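Local coordinates for protein beta-N-acetylhexosaminidase (Beutenbergia cavernae, PDB 5BU9) that probably catalyses the hydrolysis of terminal non-reducing N-acetyl-D-hexosamine residues in N-acetyl-beta-D-hexosaminides, as a member of glycosyl hydrolase family 3, at residues A144-P147 against P148-Y151; H153-F156 against G157-A160; G173-S177 against G178-V182. All coordinates share one frame; numbering follows the deposited sequence.

Interaction 1 of 3, residues A144-P147 against P148-Y151; sequences AANP and PIGY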
ATOM      1  N   ALA A 144      11.813  16.530  12.038  1.00 37.68           N
ATOM      2  CA  ALA A 144      13.010  15.687  12.121  1.00 39.17           C
ATOM      3  C   ALA A 144      12.852  14.618  13.189  1.00 44.25           C
ATOM      4  O   ALA A 144      13.548  13.610  13.160  1.00 39.69           O
ATOM      5  CB  ALA A 144      14.271  16.537  12.409  1.00 32.04           C
ATOM      6  N   ALA A 145      11.931  14.843  14.127  1.00 36.48           N
ATOM      7  CA  ALA A 145      11.755  13.928  15.244  1.00 42.82           C
ATOM      8  C   ALA A 145      10.846  12.739  14.903  1.00 35.66           C
ATOM      9  O   ALA A 145      10.704  11.828  15.714  1.00 42.85           O
ATOM     10  CB  ALA A 145      11.206  14.684  16.442  1.00 37.90           C
ATOM     11  N   ASN A 146      10.239  12.771  13.712  1.00 46.70           N
ATOM     12  CA  ASN A 146       9.336  11.729  13.190  1.00 28.89           C
ATOM     13  C   ASN A 146      10.051  10.837  12.152  1.00 32.43           C
ATOM     14  O   ASN A 146      10.169  11.204  10.967  1.00 30.97           O
ATOM     15  CB  ASN A 146       8.093  12.386  12.561  1.00 29.56           C
ATOM     16  CG  ASN A 146       7.217  11.395  11.806  1.00 53.83           C
ATOM     17  OD1 ASN A 146       7.126  11.430  10.574  1.00 33.33           O
ATOM     18  ND2 ASN A 146       6.564  10.510  12.543  1.00 33.86           N
ATOM     19  N   PRO A 147      10.562   9.678  12.588  1.00 32.92           N
ATOM     20  CA  PRO A 147      11.474   8.906  11.729  1.00 31.39           C
ATOM     21  C   PRO A 147      10.893   8.417  10.377  1.00 39.11           C
ATOM     22  O   PRO A 147      11.612   8.505   9.385  1.00 38.77           O
ATOM     23  CB  PRO A 147      11.875   7.706  12.638  1.00 26.37           C
ATOM     24  CG  PRO A 147      11.711   8.267  14.054  1.00 30.94           C
ATOM     25  CD  PRO A 147      10.431   9.084  13.932  1.00 34.22           C
ATOM     26  N   PRO A 148       9.637   7.931  10.316  1.00 34.81           N
ATOM     27  CA  PRO A 148       9.232   7.465   8.972  1.00 39.28           C
ATOM     28  C   PRO A 148       8.894   8.561   7.949  1.00 33.35           C
ATOM     29  O   PRO A 148       9.182   8.418   6.751  1.00 32.10           O
ATOM     30  CB  PRO A 148       7.974   6.615   9.252  1.00 31.03           C
ATOM     31  CG  PRO A 148       7.437   7.106  10.533  1.00 26.75           C
ATOM     32  CD  PRO A 148       8.658   7.551  11.348  1.00 31.00           C
ATOM     33  N   ILE A 149       8.254   9.633   8.377  1.00 38.03           N
ATOM     34  CA  ILE A 149       7.754  10.585   7.390  1.00 28.36           C
ATOM     35  C   ILE A 149       8.576  11.878   7.442  1.00 31.34           C
ATOM     36  O   ILE A 149       9.249  12.236   6.481  1.00 35.89           O
ATOM     37  CB  ILE A 149       6.255  10.882   7.599  1.00 34.78           C
ATOM     38  CG1 ILE A 149       5.409   9.586   7.633  1.00 29.65           C
ATOM     39  CG2 ILE A 149       5.754  11.884   6.515  1.00 32.22           C
ATOM     40  CD1 ILE A 149       5.686   8.615   6.460  1.00 30.11           C
ATOM     41  N   GLY A 150       8.489  12.583   8.566  1.00 37.75           N
ATOM     42  CA  GLY A 150       9.107  13.885   8.693  1.00 44.08           C
ATOM     43  C   GLY A 150      10.593  13.872   8.372  1.00 34.45           C
ATOM     44  O   GLY A 150      11.072  14.715   7.638  1.00 38.62           O
ATOM     45  N   TYR A 151      11.314  12.901   8.938  1.00 42.61           N
ATOM     46  CA  TYR A 151      12.767  12.799   8.792  1.00 31.76           C
ATOM     47  C   TYR A 151      13.177  12.791   7.319  1.00 48.02           C
ATOM     48  O   TYR A 151      14.216  13.328   6.965  1.00 38.11           O
ATOM     49  CB  TYR A 151      13.295  11.528   9.490  1.00 31.89           C
ATOM     50  CG  TYR A 151      14.794  11.383   9.389  1.00 45.60           C
ATOM     51  CD1 TYR A 151      15.649  12.103  10.240  1.00 38.09           C
ATOM     52  CD2 TYR A 151      15.366  10.533   8.438  1.00 41.24           C
ATOM     53  CE1 TYR A 151      17.036  11.990  10.119  1.00 63.03           C
ATOM     54  CE2 TYR A 151      16.744  10.416   8.318  1.00 64.15           C
ATOM     55  CZ  TYR A 151      17.574  11.138   9.155  1.00 47.63           C
ATOM     56  OH  TYR A 151      18.936  10.998   9.026  1.00 62.98           O
TER

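Interaction 2 of 3, residues H153-F156 against G157-A160; sequences HREF and GYDA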
ATOM      1  N   HIS A 153      11.238  13.913   4.704  1.00 40.37           N
ATOM      2  CA  HIS A 153      10.506  14.918   3.908  1.00 36.72           C
ATOM      3  C   HIS A 153       9.424  14.286   3.023  1.00 37.29           C
ATOM      4  O   HIS A 153       9.213  14.732   1.896  1.00 38.89           O
ATOM      5  CB  HIS A 153      11.468  15.738   3.039  1.00 35.33           C
ATOM      6  CG  HIS A 153      12.681  16.218   3.777  1.00 47.54           C
ATOM      7  ND1 HIS A 153      12.598  16.918   4.962  1.00 62.14           N
ATOM      8  CD2 HIS A 153      14.003  16.060   3.527  1.00 36.43           C
ATOM      9  CE1 HIS A 153      13.815  17.177   5.404  1.00 45.22           C
ATOM     10  NE2 HIS A 153      14.687  16.669   4.550  1.00 63.37           N
ATOM     11  N   ARG A 154       8.739  13.259   3.542  1.00 31.98           N
ATOM     12  CA  ARG A 154       7.712  12.550   2.773  1.00 38.71           C
ATOM     13  C   ARG A 154       6.310  13.095   2.980  1.00 41.53           C
ATOM     14  O   ARG A 154       5.380  12.620   2.339  1.00 42.22           O
ATOM     15  CB  ARG A 154       7.715  11.074   3.114  1.00 30.86           C
ATOM     16  CG  ARG A 154       9.020  10.404   2.782  1.00 29.23           C
ATOM     17  CD  ARG A 154       9.046   9.043   3.482  1.00 29.66           C
ATOM     18  NE  ARG A 154       8.064   8.091   2.950  1.00 30.64           N
ATOM     19  CZ  ARG A 154       7.755   6.929   3.536  1.00 36.67           C
ATOM     20  NH1 ARG A 154       8.327   6.584   4.682  1.00 28.28           N
ATOM     21  NH2 ARG A 154       6.860   6.114   2.997  1.00 26.39           N
ATOM     22  N   GLU A 155       6.180  14.093   3.857  1.00 32.94           N
ATOM     23  CA  GLU A 155       4.909  14.762   4.138  1.00 33.71           C
ATOM     24  C   GLU A 155       4.739  15.912   3.141  1.00 35.29           C
ATOM     25  O   GLU A 155       5.724  16.484   2.689  1.00 42.98           O
ATOM     26  CB  GLU A 155       4.843  15.300   5.595  1.00 33.91           C
ATOM     27  CG  GLU A 155       5.611  16.665   5.864  1.00 35.30           C
ATOM     28  CD  GLU A 155       7.107  16.465   6.118  1.00 47.41           C
ATOM     29  OE1 GLU A 155       7.604  15.342   5.905  1.00 43.41           O
ATOM     30  OE2 GLU A 155       7.798  17.422   6.513  1.00 47.07           O
ATOM     31  N   PHE A 156       3.489  16.233   2.804  1.00 53.31           N
ATOM     32  CA  PHE A 156       3.189  17.359   1.916  1.00 39.24           C
ATOM     33  C   PHE A 156       3.115  18.663   2.712  1.00 43.06           C
ATOM     34  O   PHE A 156       3.226  19.739   2.149  1.00 43.99           O
ATOM     35  CB  PHE A 156       1.879  17.132   1.161  1.00 37.78           C
ATOM     36  CG  PHE A 156       1.986  16.179  -0.015  1.00 52.56           C
ATOM     37  CD1 PHE A 156       2.501  16.611  -1.237  1.00 38.06           C
ATOM     38  CD2 PHE A 156       1.529  14.866   0.090  1.00 35.82           C
ATOM     39  CE1 PHE A 156       2.583  15.754  -2.327  1.00 54.57           C
ATOM     40  CE2 PHE A 156       1.611  13.994  -0.991  1.00 53.44           C
ATOM     41  CZ  PHE A 156       2.139  14.440  -2.207  1.00 45.08           C
ATOM     42  N   GLY A 157       2.954  18.558   4.025  1.00 41.10           N
ATOM     43  CA  GLY A 157       2.751  19.725   4.872  1.00 39.72           C
ATOM     44  C   GLY A 157       2.282  19.343   6.283  1.00 56.27           C
ATOM     45  O   GLY A 157       2.393  18.190   6.688  1.00 52.17           O
ATOM     46  N   TYR A 158       1.731  20.304   7.013  1.00 45.42           N
ATOM     47  CA  TYR A 158       1.642  20.217   8.467  1.00 47.00           C
ATOM     48  C   TYR A 158       0.235  20.489   8.961  1.00 48.76           C
ATOM     49  O   TYR A 158       0.020  20.747  10.137  1.00 46.52           O
ATOM     50  CB  TYR A 158       2.634  21.198   9.097  1.00 50.70           C
ATOM     51  CG  TYR A 158       3.999  20.969   8.528  1.00 48.97           C
ATOM     52  CD1 TYR A 158       4.754  19.897   8.951  1.00 38.52           C
ATOM     53  CD2 TYR A 158       4.508  21.774   7.517  1.00 49.38           C
ATOM     54  CE1 TYR A 158       5.997  19.624   8.413  1.00 46.08           C
ATOM     55  CE2 TYR A 158       5.766  21.507   6.966  1.00 48.28           C
ATOM     56  CZ  TYR A 158       6.497  20.427   7.421  1.00 51.13           C
ATOM     57  OH  TYR A 158       7.734  20.142   6.910  1.00 54.54           O
ATOM     58  N   ASP A 159      -0.712  20.447   8.032  1.00 46.84           N
ATOM     59  CA  ASP A 159      -2.136  20.556   8.334  1.00 54.75           C
ATOM     60  C   ASP A 159      -2.975  19.811   7.286  1.00 39.87           C
ATOM     61  O   ASP A 159      -2.504  19.516   6.170  1.00 40.60           O
ATOM     62  CB  ASP A 159      -2.566  22.023   8.395  1.00 57.14           C
ATOM     63  CG  ASP A 159      -2.204  22.783   7.137  1.00 43.66           C
ATOM     64  OD1 ASP A 159      -2.961  22.689   6.138  1.00 75.25           O
ATOM     65  OD2 ASP A 159      -1.148  23.454   7.149  1.00 60.25           O
ATOM     66  N   ALA A 160      -4.220  19.519   7.646  1.00 49.80           N
ATOM     67  CA  ALA A 160      -5.074  18.685   6.813  1.00 49.60           C
ATOM     68  C   ALA A 160      -5.367  19.331   5.458  1.00 61.54           C
ATOM     69  O   ALA A 160      -5.492  18.632   4.458  1.00 44.88           O
ATOM     70  CB  ALA A 160      -6.356  18.374   7.534  1.00 41.93           C
TER

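Interaction 3 of 3, residues G173-S177 against G178-V182; sequences GMRAS and GVETV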
ATOM      1  N   GLY A 173      -3.467  13.478 -11.068  1.00 49.34           N
ATOM      2  CA  GLY A 173      -2.581  13.375 -12.220  1.00 50.68           C
ATOM      3  C   GLY A 173      -2.171  11.935 -12.498  1.00 41.47           C
ATOM      4  O   GLY A 173      -2.027  11.495 -13.634  1.00 54.12           O
HETATM    5  N   MSE A 174      -1.988  11.206 -11.415  1.00 41.20           N
HETATM    6  CA  MSE A 174      -1.632   9.814 -11.461  1.00 46.23           C
HETATM    7  C   MSE A 174      -2.758   9.055 -12.181  1.00 52.57           C
HETATM    8  O   MSE A 174      -2.501   8.381 -13.186  1.00 38.90           O
HETATM    9  CB  MSE A 174      -1.380   9.315 -10.021  1.00 39.12           C
HETATM   10  CG  MSE A 174      -0.445   8.125  -9.891  1.00 75.74           C
HETATM   11 SE   MSE A 174       1.456   8.463 -10.150  0.82 49.96          SE
HETATM   12  CE  MSE A 174       1.459  10.321  -9.617  1.00103.99           C
ATOM     13  N   ARG A 175      -4.003   9.212 -11.705  1.00 40.57           N
ATOM     14  CA  ARG A 175      -5.173   8.597 -12.335  1.00 39.73           C
ATOM     15  C   ARG A 175      -5.324   9.039 -13.790  1.00 53.78           C
ATOM     16  O   ARG A 175      -5.699   8.229 -14.623  1.00 43.12           O
ATOM     17  CB  ARG A 175      -6.462   8.936 -11.577  1.00 54.10           C
ATOM     18  CG  ARG A 175      -6.529   8.363 -10.177  1.00 81.81           C
ATOM     19  CD  ARG A 175      -7.934   8.417  -9.520  1.00 44.82           C
ATOM     20  NE  ARG A 175      -7.761   8.027  -8.121  1.00 61.29           N
ATOM     21  CZ  ARG A 175      -7.781   8.876  -7.100  1.00 87.24           C
ATOM     22  NH1 ARG A 175      -8.034  10.161  -7.317  1.00 49.41           N
ATOM     23  NH2 ARG A 175      -7.572   8.438  -5.862  1.00 78.27           N
ATOM     24  N   ALA A 176      -5.025  10.307 -14.104  1.00 42.59           N
ATOM     25  CA  ALA A 176      -5.190  10.801 -15.484  1.00 48.71           C
ATOM     26  C   ALA A 176      -4.244  10.074 -16.432  1.00 43.95           C
ATOM     27  O   ALA A 176      -4.481  10.025 -17.636  1.00 50.40           O
ATOM     28  CB  ALA A 176      -4.967  12.325 -15.575  1.00 45.66           C
ATOM     29  N   SER A 177      -3.172   9.504 -15.884  1.00 46.94           N
ATOM     30  CA  SER A 177      -2.251   8.706 -16.687  1.00 42.52           C
ATOM     31  C   SER A 177      -2.445   7.185 -16.525  1.00 46.88           C
ATOM     32  O   SER A 177      -1.610   6.415 -16.976  1.00 47.75           O
ATOM     33  CB  SER A 177      -0.812   9.089 -16.350  1.00 41.33           C
ATOM     34  OG  SER A 177      -0.518  10.372 -16.890  1.00 49.11           O
ATOM     35  N   GLY A 178      -3.548   6.759 -15.905  1.00 42.90           N
ATOM     36  CA  GLY A 178      -3.861   5.344 -15.772  1.00 41.90           C
ATOM     37  C   GLY A 178      -3.244   4.619 -14.586  1.00 39.73           C
ATOM     38  O   GLY A 178      -3.208   3.390 -14.547  1.00 50.25           O
ATOM     39  N   VAL A 179      -2.761   5.377 -13.603  1.00 40.22           N
ATOM     40  CA  VAL A 179      -2.139   4.785 -12.414  1.00 36.95           C
ATOM     41  C   VAL A 179      -2.946   5.112 -11.186  1.00 45.59           C
ATOM     42  O   VAL A 179      -3.045   6.284 -10.813  1.00 41.97           O
ATOM     43  CB  VAL A 179      -0.694   5.281 -12.199  1.00 39.65           C
ATOM     44  CG1 VAL A 179      -0.074   4.492 -11.065  1.00 38.26           C
ATOM     45  CG2 VAL A 179       0.105   5.151 -13.461  1.00 37.43           C
ATOM     46  N   GLU A 180      -3.503   4.090 -10.537  1.00 40.61           N
ATOM     47  CA  GLU A 180      -4.247   4.318  -9.306  1.00 34.66           C
ATOM     48  C   GLU A 180      -3.284   4.588  -8.174  1.00 49.44           C
ATOM     49  O   GLU A 180      -2.112   4.219  -8.258  1.00 34.76           O
ATOM     50  CB  GLU A 180      -5.152   3.128  -8.964  1.00 34.17           C
ATOM     51  CG  GLU A 180      -6.567   3.246  -9.584  1.00 47.65           C
ATOM     52  CD  GLU A 180      -7.412   4.392  -8.986  1.00 57.46           C
ATOM     53  OE1 GLU A 180      -8.576   4.561  -9.440  1.00 63.88           O
ATOM     54  OE2 GLU A 180      -6.924   5.113  -8.067  1.00 44.85           O
ATOM     55  N   THR A 181      -3.779   5.228  -7.117  1.00 35.89           N
ATOM     56  CA  THR A 181      -2.940   5.560  -5.973  1.00 32.02           C
ATOM     57  C   THR A 181      -3.420   4.847  -4.703  1.00 38.87           C
ATOM     58  O   THR A 181      -4.544   4.340  -4.647  1.00 34.12           O
ATOM     59  CB  THR A 181      -2.923   7.067  -5.744  1.00 38.09           C
ATOM     60  OG1 THR A 181      -4.259   7.575  -5.864  1.00 39.69           O
ATOM     61  CG2 THR A 181      -2.022   7.747  -6.801  1.00 33.90           C
ATOM     62  N   VAL A 182      -2.537   4.763  -3.716  1.00 33.64           N
ATOM     63  CA  VAL A 182      -2.871   4.239  -2.399  1.00 34.35           C
ATOM     64  C   VAL A 182      -2.550   5.294  -1.357  1.00 45.27           C
ATOM     65  O   VAL A 182      -1.389   5.589  -1.146  1.00 36.48           O
ATOM     66  CB  VAL A 182      -2.087   2.972  -2.122  1.00 34.07           C
ATOM     67  CG1 VAL A 182      -2.460   2.409  -0.744  1.00 28.22           C
ATOM     68  CG2 VAL A 182      -2.333   1.943  -3.265  1.00 28.24           C
TER
HETATM   69  O   HOH W   1      -7.075   5.442  -5.257  1.00 40.13           O

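Interaction 1 of 3, residues A144-P147 against P148-Y151
P148, the first residue of 148-151, meets both P147 and N146. The P147 and P148 rings lie side by side and point the same way, with P147 CB only 3.5 Å from P148 CD, a close fit imposed by two consecutive prolines. On another side, the N146 side chain crosses P148 at about a right angle, and N146 ND2 stands 3.8 Å from P148 CD.

I149 follows, and its backbone N gives a weak hydrogen bond to N146 OD1 (3.1 Å). The I149 side chain begins beside the same oxygen, while its branches lead off toward D135 and E155.

G150 supplies the firmer bond: G150 N lies 2.7 Å from N146 OD1, nearly straight at 175° at the hydrogen, in the amide plane and on a lone pair. This is possible because N146 CG stands anti to its own backbone N (chi1 171°), which turns the amide inward beneath the bend. Both ends of that buried amide are engaged, since N146 ND2 donates to the carbonyls of L189 and V192; these bonds together fix the rotation of the group.

Y151 closes the turn. Y151 N donates to N146 O at 2.9 Å, with the donor tilted 27° from the carbonyl plane. Y151 CB rests 3.5 Å from P147 O. Beyond CB the ring leads away, but A144 O still lies near its plane at the edge, 3.9 Å from Y151 CD1.

A carbonyl bonded to the N-H five residues later defines a pi-turn, here filled from within by an asparagine side chain. It shapes the long segment between strand 128-129 and helix 160-176, one of the beta-alpha loops of a TIM-barrel domain.

Interaction 2 of 3, residues H153-F156 against G157-A160
E155 and Y158 provide the polar part of this contact: Y158 OH donates to E155 OE2 at 2.7 Å, a short separation but a weak bond by its geometry. The carboxylate and the phenol ring are inclined by 65°, and OE2 approaches the ring at a slant, 3.4 Å from Y158 CZ. Two torsions bring the acid there: E155 CG sits between the backbone N and the carbonyl carbon (chi1 79°), and the chain then bends at chi2 (-83°), which sets OE2 against the tyrosine hydroxyl.

The van der Waals part involves the aliphatic stem of the same glutamate. E155 CG lies 3.7 Å from G157 O and 3.9 Å from Y158 CE1, so it fills the angle between the glycine backbone and the tyrosine ring. F156 turns the other way, touching the second segment through CB alone, 3.4 Å from G157 N.

A separate capping interaction ends the segment. D159 occupies the N-cap position of helix 160-176, where its side chain caps a backbone N and its OD1 also bonds T162 OG1.

Around this loop, F156 packs on A99 and Q102 of helix 99-102, on H166 and A167 of helix 160-176, and on P132. Y158 packs on L100. R154 reaches the barrel, forming a salt bridge with E81 of strand 75-82 and touching K184 and H185 of strand 180-186.

Interaction 3 of 3, residues G173-S177 against G178-V182
V179 N donates to M174 O (3.0 Å) and G178 N to R175 O (2.9 Å), the pair of bonds that defines a Schellman motif. G178, with phi at 86°, is its C-prime residue and turns the chain out of the helix into strand 180-186. M174 O also accepts from S177 N, the two donors arriving from opposite faces of its plane.

Across the turn, the extended R175 chain brings NE to E180 OE2 at 3.0 Å. This salt bridge lies close to the guanidinium plane, although the carboxylate is inclined to that plane by 57°. The anti lone pair of E180 OE2 takes T181 N (3.3 Å), and one water joins R175 NH2, E180 OE2 and T181 O, so the oxygen is gripped from three directions. On the apolar side, selenomethionine M174 presses CG against T181 CG2 (3.5 Å) and V179 CB (3.7 Å).

S177 OG bonds T115 O of helix 107-123, while M174 packs on A114 and L121 of that helix. Strand 180-186 runs between strands 128-129 and 227-230, and V182 reaches F227 and M229.

Interactions 1 and 2 touch, their centres about 11 Å apart. R154 NH1 lies 2.9 Å from P148 O and R154 N lies 3.2 Å from I149 O, both probable hydrogen bonds. G150 CA packs on E155 OE1 at 3.5 Å. R154 thus joins the pi-turn to E81, K184 and H185, near the C-terminal ends of strands 75-82 and 180-186, probably the substrate-pocket end of the barrel, as in other TIM-barrel glycosidases. It also hydrogen-bonds a glycerol, probably from the crystallisation liquor, consistent with an accessible pocket there. Interaction 3 lies at the start of strand 180-186, its centre about 26 Å from that of interaction 1 and about 20 Å from that of interaction 2.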